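Local coordinates for enoyl-CoA hydratase/isomerase family protein (Mycobacterium tuberculosis, PDB 4FN7), which probably acts as an enoyl-CoA hydratase of the crotonase superfamily in lipid metabolism, at residues H117-H122 with I175-L180. Sequence-based numbering, arbitrary orientation. Where two conformers were deposited one is given.
Sequences HRVAAH and IDEIAL
Val-119 pairs with Glu-177 and Ala-120 with Ile-178 as parallel bridges, held by Ala-120 N to Glu-177 O at 3.0 Å and Ala-179 N to Ala-120 O at 2.8 Å. Upstream, Arg-118 O takes the amide of Asp-176 at 2.9 Å and, weakly, that of Glu-177. Farther on, a water bridges the segments, accepting from His-122 N and donating to Ala-179 O.

Arg-118 and Asp-176 form a two-pronged salt bridge: NE reaches OD2 at 2.8 Å and NH2 reaches OD1 at 2.9 Å, both nearly straight. Each oxygen lies in the guanidinium plane, yet the nitrogens come from above the carboxylate, whose plane is turned 45° from the guanidinium. OD2 also receives a weak bond from the amide of Arg-118, so one residue holds this oxygen by main chain and side chain.

His-117 carries its ring over to Glu-177, CG anti to the backbone N (chi1 -173°). His-117 NE2 donates a hydrogen bond to Glu-177 OE1 at 2.8 Å, in the ring plane and on the anti lone pair; OE2 forms a salt bridge with Arg-187 of helix 184-195. On the face of Val-119 and Glu-177, Val-119 CG1 touches Ala-179 CB; on that of Ala-120 and Ile-178, Ala-120 CB packs against Ile-175 CG2.

In this crotonase-type sheet, strand 177-178 forms the edge within the chain, while strand 96-100 flanks 117-120 on its far side. Phe-195 stacks edge-to-face with His-117, and Gln-156 and Ser-152 of the second subunit hydrogen-bond to His-117 ND1 and Arg-118 NH2 respectively, bringing this sheet edge to a subunit interface.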
loop_
_atom_site.group_PDB
_atom_site.type_symbol
_atom_site.label_atom_id
_atom_site.label_comp_id
_atom_site.label_asym_id
_atom_site.label_seq_id
_atom_site.Cartn_x
_atom_site.Cartn_y
_atom_site.Cartn_z
ATOM N N HIS A 117 -0.634 0.785 -17.159
ATOM C CA HIS A 117 -0.174 2.163 -17.034
ATOM C C HIS A 117 -1.352 3.065 -17.359
ATOM O O HIS A 117 -2.074 2.824 -18.330
ATOM C CB HIS A 117 0.981 2.432 -18.010
ATOM C CG HIS A 117 1.620 3.774 -17.839
ATOM N ND1 HIS A 117 2.315 4.130 -16.703
ATOM C CD2 HIS A 117 1.670 4.848 -18.663
ATOM C CE1 HIS A 117 2.763 5.367 -16.835
ATOM N NE2 HIS A 117 2.383 5.827 -18.014
ATOM N N ARG A 118 -1.533 4.108 -16.552
ATOM C CA ARG A 118 -2.721 4.956 -16.623
ATOM C C ARG A 118 -2.312 6.422 -16.664
ATOM O O ARG A 118 -1.655 6.909 -15.747
ATOM C CB ARG A 118 -3.606 4.693 -15.402
ATOM C CG ARG A 118 -4.034 3.236 -15.270
ATOM C CD ARG A 118 -4.429 2.902 -13.833
ATOM N NE ARG A 118 -3.285 3.027 -12.938
ATOM C CZ ARG A 118 -3.352 2.923 -11.617
ATOM N NH1 ARG A 118 -4.524 2.718 -11.021
ATOM N NH2 ARG A 118 -2.252 3.043 -10.888
ATOM N N VAL A 119 -2.702 7.113 -17.734
ATOM C CA VAL A 119 -2.311 8.497 -17.955
ATOM C C VAL A 119 -3.539 9.387 -17.877
ATOM O O VAL A 119 -4.555 9.075 -18.491
ATOM C CB VAL A 119 -1.676 8.676 -19.358
ATOM C CG1 VAL A 119 -1.153 10.093 -19.528
ATOM C CG2 VAL A 119 -0.553 7.669 -19.562
ATOM N N ALA A 120 -3.445 10.493 -17.138
ATOM C CA ALA A 120 -4.553 11.444 -17.055
ATOM C C ALA A 120 -4.027 12.864 -17.024
ATOM O O ALA A 120 -2.835 13.084 -16.849
ATOM C CB ALA A 120 -5.394 11.173 -15.815
ATOM N N ALA A 121 -4.923 13.831 -17.206
ATOM C CA ALA A 121 -4.581 15.234 -17.001
ATOM C C ALA A 121 -4.845 15.623 -15.551
ATOM O O ALA A 121 -5.594 14.949 -14.845
ATOM C CB ALA A 121 -5.372 16.124 -17.945
ATOM N N HIS A 122 -4.217 16.709 -15.119
ATOM C CA HIS A 122 -4.268 17.157 -13.734
ATOM C C HIS A 122 -5.681 17.295 -13.195
ATOM O O HIS A 122 -5.952 16.922 -12.056
ATOM C CB HIS A 122 -3.548 18.500 -13.583
ATOM C CG HIS A 122 -3.797 19.168 -12.266
ATOM N ND1 HIS A 122 -4.744 20.156 -12.101
ATOM C CD2 HIS A 122 -3.234 18.979 -11.050
ATOM C CE1 HIS A 122 -4.749 20.553 -10.840
ATOM N NE2 HIS A 122 -3.842 19.854 -10.181
ATOM N N ILE A 175 -3.849 6.697 -10.688
ATOM C CA ILE A 175 -3.211 6.907 -11.986
ATOM C C ILE A 175 -1.710 6.799 -11.815
ATOM O O ILE A 175 -1.201 6.852 -10.693
ATOM C CB ILE A 175 -3.528 8.277 -12.613
ATOM C CG1 ILE A 175 -3.028 9.413 -11.721
ATOM C CG2 ILE A 175 -5.000 8.413 -12.897
ATOM C CD1 ILE A 175 -3.112 10.754 -12.381
ATOM N N ASP A 176 -0.996 6.611 -12.927
ATOM C CA ASP A 176 0.460 6.444 -12.883
ATOM C C ASP A 176 1.230 7.627 -13.450
ATOM O O ASP A 176 2.421 7.782 -13.177
ATOM C CB ASP A 176 0.888 5.188 -13.639
ATOM C CG ASP A 176 0.155 3.970 -13.170
ATOM O OD1 ASP A 176 0.400 3.538 -12.021
ATOM O OD2 ASP A 176 -0.672 3.460 -13.945
ATOM N N GLU A 177 0.565 8.444 -14.256
ATOM C CA GLU A 177 1.253 9.532 -14.932
ATOM C C GLU A 177 0.291 10.666 -15.235
ATOM O O GLU A 177 -0.856 10.438 -15.619
ATOM C CB GLU A 177 1.908 9.043 -16.237
ATOM C CG GLU A 177 2.599 10.150 -17.033
ATOM C CD GLU A 177 3.326 9.648 -18.281
ATOM O OE1 GLU A 177 3.346 8.425 -18.534
ATOM O OE2 GLU A 177 3.883 10.494 -19.017
ATOM N N ILE A 178 0.780 11.890 -15.069
ATOM C CA ILE A 178 0.014 13.075 -15.426
ATOM C C ILE A 178 0.596 13.700 -16.693
ATOM O O ILE A 178 1.815 13.826 -16.828
ATOM C CB ILE A 178 0.026 14.110 -14.280
ATOM C CG1 ILE A 178 -0.441 13.456 -12.977
ATOM C CG2 ILE A 178 -0.843 15.311 -14.630
ATOM C CD1 ILE A 178 -0.232 14.322 -11.747
ATOM N N ALA A 179 -0.282 14.085 -17.616
ATOM C CA ALA A 179 0.130 14.741 -18.854
ATOM C C ALA A 179 -0.841 15.874 -19.158
ATOM O O ALA A 179 -1.936 15.915 -18.603
ATOM C CB ALA A 179 0.161 13.739 -20.003
ATOM N N LEU A 180 -0.440 16.809 -20.013
ATOM C CA LEU A 180 -1.350 17.875 -20.422
ATOM C C LEU A 180 -2.514 17.258 -21.196
ATOM O O LEU A 180 -2.343 16.252 -21.882
ATOM C CB LEU A 180 -0.625 18.909 -21.284
ATOM C CG LEU A 180 0.419 19.756 -20.559
ATOM C CD1 LEU A 180 1.196 20.613 -21.559
ATOM C CD2 LEU A 180 -0.238 20.625 -19.490
HETATM O O HOH W 1 -2.355 18.076 -16.858
#